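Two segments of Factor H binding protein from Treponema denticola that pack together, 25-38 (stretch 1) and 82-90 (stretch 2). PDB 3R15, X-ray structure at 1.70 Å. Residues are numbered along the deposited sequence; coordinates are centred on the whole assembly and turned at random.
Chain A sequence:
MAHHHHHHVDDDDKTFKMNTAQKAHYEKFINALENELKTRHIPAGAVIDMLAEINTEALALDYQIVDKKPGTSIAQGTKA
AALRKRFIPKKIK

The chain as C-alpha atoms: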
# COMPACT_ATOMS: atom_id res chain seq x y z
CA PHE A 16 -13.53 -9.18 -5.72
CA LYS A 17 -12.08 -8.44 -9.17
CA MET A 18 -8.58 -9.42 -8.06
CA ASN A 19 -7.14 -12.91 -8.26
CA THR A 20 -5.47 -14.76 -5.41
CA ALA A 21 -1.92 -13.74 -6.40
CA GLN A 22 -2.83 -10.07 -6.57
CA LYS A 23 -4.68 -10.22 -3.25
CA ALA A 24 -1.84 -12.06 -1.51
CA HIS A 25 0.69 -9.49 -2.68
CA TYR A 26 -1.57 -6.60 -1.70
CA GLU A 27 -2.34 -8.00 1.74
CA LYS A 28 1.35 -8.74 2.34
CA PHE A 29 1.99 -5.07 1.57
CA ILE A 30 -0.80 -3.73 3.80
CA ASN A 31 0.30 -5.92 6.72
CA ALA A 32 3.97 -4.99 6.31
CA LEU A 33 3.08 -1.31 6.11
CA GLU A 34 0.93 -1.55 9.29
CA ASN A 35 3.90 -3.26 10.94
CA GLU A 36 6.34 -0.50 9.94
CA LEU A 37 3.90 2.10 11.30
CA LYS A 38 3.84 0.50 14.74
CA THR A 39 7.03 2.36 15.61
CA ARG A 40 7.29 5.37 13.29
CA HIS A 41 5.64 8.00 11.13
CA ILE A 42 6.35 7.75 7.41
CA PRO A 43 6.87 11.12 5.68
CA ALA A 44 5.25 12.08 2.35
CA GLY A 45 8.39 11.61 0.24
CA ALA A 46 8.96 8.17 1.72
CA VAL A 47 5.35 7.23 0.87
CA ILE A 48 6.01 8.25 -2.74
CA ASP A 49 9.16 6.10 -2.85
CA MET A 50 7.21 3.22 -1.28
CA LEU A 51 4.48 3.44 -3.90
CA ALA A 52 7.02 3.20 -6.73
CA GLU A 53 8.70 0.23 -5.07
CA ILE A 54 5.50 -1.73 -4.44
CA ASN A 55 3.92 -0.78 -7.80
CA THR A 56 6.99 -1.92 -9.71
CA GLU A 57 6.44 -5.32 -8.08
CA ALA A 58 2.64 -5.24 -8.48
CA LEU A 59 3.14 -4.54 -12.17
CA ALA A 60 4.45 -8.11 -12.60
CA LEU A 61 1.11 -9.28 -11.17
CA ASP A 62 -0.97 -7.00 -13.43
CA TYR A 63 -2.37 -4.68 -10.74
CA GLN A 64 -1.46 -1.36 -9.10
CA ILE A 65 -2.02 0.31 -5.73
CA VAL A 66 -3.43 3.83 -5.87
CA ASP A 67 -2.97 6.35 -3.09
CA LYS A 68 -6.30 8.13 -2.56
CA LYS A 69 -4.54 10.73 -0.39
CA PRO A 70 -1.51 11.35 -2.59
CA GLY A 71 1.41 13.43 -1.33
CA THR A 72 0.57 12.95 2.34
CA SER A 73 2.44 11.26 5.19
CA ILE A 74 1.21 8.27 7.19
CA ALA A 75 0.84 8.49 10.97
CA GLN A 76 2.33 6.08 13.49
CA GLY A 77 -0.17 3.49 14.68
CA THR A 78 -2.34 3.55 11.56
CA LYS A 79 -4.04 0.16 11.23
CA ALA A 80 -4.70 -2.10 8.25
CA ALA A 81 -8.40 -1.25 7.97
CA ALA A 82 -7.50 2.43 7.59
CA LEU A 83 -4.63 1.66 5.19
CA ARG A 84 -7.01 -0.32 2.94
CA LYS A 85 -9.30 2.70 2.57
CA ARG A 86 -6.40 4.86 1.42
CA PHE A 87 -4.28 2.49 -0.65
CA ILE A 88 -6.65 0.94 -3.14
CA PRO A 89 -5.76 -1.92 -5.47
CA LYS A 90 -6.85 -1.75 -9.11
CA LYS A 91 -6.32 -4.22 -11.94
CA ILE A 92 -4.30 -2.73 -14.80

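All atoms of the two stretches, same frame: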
# COMPACT_ATOMS: atom_id res chain seq x y z
N HIS A 25 -0.35 -10.50 -2.60
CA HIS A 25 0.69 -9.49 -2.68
C HIS A 25 0.24 -8.21 -1.99
O HIS A 25 1.00 -7.61 -1.23
CB HIS A 25 1.06 -9.21 -4.13
CG HIS A 25 2.19 -8.24 -4.28
ND1 HIS A 25 2.00 -6.91 -4.58
CD2 HIS A 25 3.53 -8.42 -4.20
CE1 HIS A 25 3.17 -6.31 -4.67
NE2 HIS A 25 4.12 -7.20 -4.45
N TYR A 26 -1.01 -7.82 -2.25
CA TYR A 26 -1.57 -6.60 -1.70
C TYR A 26 -1.70 -6.70 -0.18
O TYR A 26 -1.31 -5.79 0.54
CB TYR A 26 -2.93 -6.30 -2.33
CG TYR A 26 -3.68 -5.17 -1.68
CD1 TYR A 26 -3.29 -3.85 -1.88
CD2 TYR A 26 -4.76 -5.41 -0.84
CE1 TYR A 26 -3.97 -2.81 -1.26
CE2 TYR A 26 -5.45 -4.38 -0.23
CZ TYR A 26 -5.05 -3.08 -0.44
OH TYR A 26 -5.73 -2.06 0.17
N GLU A 27 -2.21 -7.83 0.30
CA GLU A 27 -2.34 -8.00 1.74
C GLU A 27 -0.99 -8.08 2.45
O GLU A 27 -0.83 -7.58 3.57
CB GLU A 27 -3.21 -9.21 2.05
CG GLU A 27 -4.66 -8.89 1.92
CD GLU A 27 -5.07 -7.79 2.89
OE1 GLU A 27 -4.65 -7.85 4.07
OE2 GLU A 27 -5.80 -6.86 2.48
N LYS A 28 -0.01 -8.70 1.80
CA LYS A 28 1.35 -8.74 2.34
C LYS A 28 1.88 -7.32 2.49
O LYS A 28 2.53 -6.99 3.48
CB LYS A 28 2.26 -9.57 1.44
CG LYS A 28 3.72 -9.56 1.82
N PHE A 29 1.57 -6.47 1.51
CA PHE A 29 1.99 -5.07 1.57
C PHE A 29 1.29 -4.33 2.71
O PHE A 29 1.94 -3.66 3.52
CB PHE A 29 1.73 -4.37 0.24
CG PHE A 29 1.79 -2.87 0.34
CD1 PHE A 29 3.00 -2.23 0.55
CD2 PHE A 29 0.64 -2.11 0.26
CE1 PHE A 29 3.06 -0.85 0.66
CE2 PHE A 29 0.70 -0.72 0.38
CZ PHE A 29 1.92 -0.10 0.58
N ILE A 30 -0.03 -4.44 2.77
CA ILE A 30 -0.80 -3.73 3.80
C ILE A 30 -0.33 -4.14 5.20
O ILE A 30 -0.13 -3.29 6.08
CB ILE A 30 -2.34 -3.95 3.64
CG1 ILE A 30 -2.87 -3.27 2.38
CG2 ILE A 30 -3.09 -3.41 4.87
CD1 ILE A 30 -2.83 -1.73 2.43
N ASN A 31 -0.15 -5.44 5.41
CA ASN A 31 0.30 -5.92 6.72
C ASN A 31 1.71 -5.45 7.08
O ASN A 31 1.99 -5.09 8.23
CB ASN A 31 0.20 -7.44 6.81
CG ASN A 31 -1.23 -7.93 6.75
OD1 ASN A 31 -2.14 -7.28 7.28
ND2 ASN A 31 -1.44 -9.07 6.12
N ALA A 32 2.60 -5.43 6.09
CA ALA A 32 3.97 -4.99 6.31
C ALA A 32 3.98 -3.50 6.62
O ALA A 32 4.68 -3.04 7.53
CB ALA A 32 4.84 -5.28 5.08
N LEU A 33 3.23 -2.74 5.85
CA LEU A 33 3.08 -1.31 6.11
C LEU A 33 2.54 -1.02 7.54
O LEU A 33 3.15 -0.27 8.27
CB LEU A 33 2.23 -0.66 5.02
CG LEU A 33 1.95 0.81 5.11
CD1 LEU A 33 3.22 1.60 5.37
CD2 LEU A 33 1.28 1.24 3.90
N GLU A 34 1.44 -1.67 7.92
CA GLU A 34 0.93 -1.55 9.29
C GLU A 34 2.04 -1.84 10.31
O GLU A 34 2.19 -1.13 11.30
CB GLU A 34 -0.25 -2.49 9.50
CG GLU A 34 -0.78 -2.45 10.93
CD GLU A 34 -1.86 -3.50 11.17
OE1 GLU A 34 -1.54 -4.70 11.08
OE2 GLU A 34 -3.01 -3.12 11.42
N ASN A 35 2.82 -2.88 10.04
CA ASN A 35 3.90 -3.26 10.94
C ASN A 35 4.98 -2.17 11.06
O ASN A 35 5.39 -1.82 12.17
CB ASN A 35 4.50 -4.60 10.55
CG ASN A 35 5.52 -5.10 11.56
OD1 ASN A 35 5.17 -5.40 12.71
ND2 ASN A 35 6.77 -5.17 11.15
N GLU A 36 5.41 -1.63 9.92
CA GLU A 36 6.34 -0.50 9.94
C GLU A 36 5.80 0.63 10.82
O GLU A 36 6.53 1.21 11.63
CB GLU A 36 6.63 0.01 8.52
CG GLU A 36 7.38 -0.99 7.64
CD GLU A 36 8.71 -1.39 8.23
OE1 GLU A 36 9.62 -0.53 8.29
OE2 GLU A 36 8.85 -2.56 8.65
N LEU A 37 4.51 0.94 10.66
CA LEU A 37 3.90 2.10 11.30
C LEU A 37 3.69 1.91 12.79
O LEU A 37 3.30 2.84 13.48
CB LEU A 37 2.58 2.46 10.61
CG LEU A 37 2.73 3.05 9.21
CD1 LEU A 37 1.45 2.87 8.39
CD2 LEU A 37 3.13 4.53 9.29
N LYS A 38 3.94 0.70 13.29
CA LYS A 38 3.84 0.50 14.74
C LYS A 38 4.78 1.42 15.51
O LYS A 38 4.46 1.88 16.62
CB LYS A 38 4.13 -0.96 15.10
CG LYS A 38 3.01 -1.90 14.68
N ALA A 82 -7.64 1.06 8.06
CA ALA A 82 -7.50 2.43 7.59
C ALA A 82 -6.63 2.49 6.34
O ALA A 82 -6.94 3.22 5.40
CB ALA A 82 -6.92 3.31 8.68
N LEU A 83 -5.53 1.74 6.34
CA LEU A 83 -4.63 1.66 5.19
C LEU A 83 -5.39 1.20 3.95
O LEU A 83 -5.17 1.75 2.86
CB LEU A 83 -3.44 0.74 5.48
CG LEU A 83 -2.48 1.23 6.58
CD1 LEU A 83 -1.49 0.14 7.00
CD2 LEU A 83 -1.75 2.48 6.09
N ARG A 84 -6.27 0.22 4.10
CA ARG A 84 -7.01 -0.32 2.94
C ARG A 84 -7.96 0.69 2.29
O ARG A 84 -8.27 0.58 1.10
CB ARG A 84 -7.79 -1.57 3.32
CG ARG A 84 -6.93 -2.72 3.72
CD ARG A 84 -7.73 -4.01 3.79
NE ARG A 84 -6.93 -5.07 4.40
CZ ARG A 84 -6.94 -5.34 5.71
NH1 ARG A 84 -7.73 -4.66 6.52
NH2 ARG A 84 -6.16 -6.31 6.18
N LYS A 85 -8.42 1.65 3.07
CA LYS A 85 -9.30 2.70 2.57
C LYS A 85 -8.54 3.78 1.82
O LYS A 85 -9.12 4.53 1.04
CB LYS A 85 -10.11 3.33 3.71
CG LYS A 85 -11.20 2.43 4.27
N ARG A 86 -7.24 3.86 2.08
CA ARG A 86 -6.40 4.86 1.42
C ARG A 86 -5.63 4.30 0.24
O ARG A 86 -5.49 4.95 -0.80
CB ARG A 86 -5.42 5.50 2.41
CG ARG A 86 -4.40 6.40 1.74
CD ARG A 86 -3.48 7.13 2.72
NE ARG A 86 -2.40 7.78 1.99
CZ ARG A 86 -1.42 8.47 2.56
NH1 ARG A 86 -1.39 8.63 3.88
NH2 ARG A 86 -0.48 9.00 1.79
N PHE A 87 -5.11 3.09 0.39
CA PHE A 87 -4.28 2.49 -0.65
C PHE A 87 -5.08 1.40 -1.33
O PHE A 87 -5.17 0.27 -0.84
CB PHE A 87 -2.98 1.97 -0.05
CG PHE A 87 -2.12 3.04 0.55
CD1 PHE A 87 -1.37 3.88 -0.26
CD2 PHE A 87 -2.08 3.23 1.93
CE1 PHE A 87 -0.58 4.88 0.29
CE2 PHE A 87 -1.30 4.22 2.49
CZ PHE A 87 -0.53 5.05 1.67
N ILE A 88 -5.65 1.75 -2.48
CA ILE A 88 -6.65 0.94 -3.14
C ILE A 88 -6.05 0.16 -4.30
O ILE A 88 -5.37 0.74 -5.16
CB ILE A 88 -7.79 1.83 -3.69
CG1 ILE A 88 -8.35 2.72 -2.57
CG2 ILE A 88 -8.90 0.97 -4.30
CD1 ILE A 88 -9.12 1.97 -1.53
N PRO A 89 -6.29 -1.15 -4.34
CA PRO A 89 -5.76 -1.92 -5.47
C PRO A 89 -6.69 -1.84 -6.68
O PRO A 89 -7.92 -1.82 -6.54
CB PRO A 89 -5.67 -3.34 -4.91
CG PRO A 89 -6.78 -3.40 -3.88
CD PRO A 89 -6.89 -2.00 -3.30
N LYS A 90 -6.09 -1.77 -7.87
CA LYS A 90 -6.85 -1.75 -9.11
C LYS A 90 -6.16 -2.64 -10.13
O LYS A 90 -4.94 -2.64 -10.22
CB LYS A 90 -6.96 -0.32 -9.65
O HOH W 1 -8.79 -1.83 -0.38

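Three residues account for about half of this contact: Leu83 and Arg84, neighbours in the short helix, and Tyr26, on the long helix. Each works by a different rule, and together they join a helix to a segment that changes from helix to strand. The strand 87-90 runs nearly antiparallel to helix 25-36, at 170°, while the short helix 82-86 crosses it at 124°, so one face of the long helix meets both elements.

Leu83 is the greasy centre. It points toward the long helix and, in the m,t rotamer, its two methyls pack against the helix between Ile30 and Leu37. CD2 of Leu83 lies 3.9 Å from CD2 of Leu33 and 4.0 Å from CD1 of Leu37, while CD1 of Leu83 settles 3.6 Å from the backbone N of Glu34 and 3.8 Å from the O of Ile30. Those two backbone atoms are already hydrogen-bonded to each other within the helix, so a methyl can rest on them without stranding a polar group. CD1 of Ile30 reaches CB of Leu83 at 4.0 Å. Ile30, Leu33 and Leu37 recur at intervals of three and four, which keeps branched aliphatic side chains on the same side of the helix. Phe87 extends this buried patch: its CE2 is 4.2 Å from CD2 of Leu33, and its CB is 4.5 Å from CD1 of Ile30.

Arg84 shows how a long polar side chain can serve at the border of such a core. Its CA-to-CB bond points sideways, but the side chain sits among Tyr26, Glu27, Ile30 and Asn31, and its guanidinium reaches Glu27. There NE donates to OE2 of Glu27 at 2.9 Å and NH2 donates to OE1 of Glu27 at 3.0 Å, a paired, nearly straight salt bridge in which the carboxylate meets the guanidinium edge. CG2 of Ile30 lies over one face of the guanidinium, and the aliphatic stem is used too, with CG of Arg84 4.1 Å from that same CG2. Charge is thus matched along the edge while carbon covers carbon.

Tyr26 couples the helix to the start of the strand. Its CA-to-CB bond points toward the other stretch, and chi1 is t; its OH donates to the backbone O of Phe87 at a short 2.6 Å, near the plane of the ring. A water adds a second tie, donating to OH of Tyr26 at 3.1 Å and to O of Arg84 at 2.9 Å. The ring face is used separately: CG of Pro89 sits 3.8 Å from the centroid of the Tyr26 ring, only 8° off its normal, a CH-pi contact, and CD of Pro89 is 3.6 Å from CZ of Tyr26. A buried tyrosine suits this place because it offers an aromatic surface to a proline and a hydroxyl to a carbonyl. Between Phe87 and Pro89, Ile88 points away, the alternation expected of a strand.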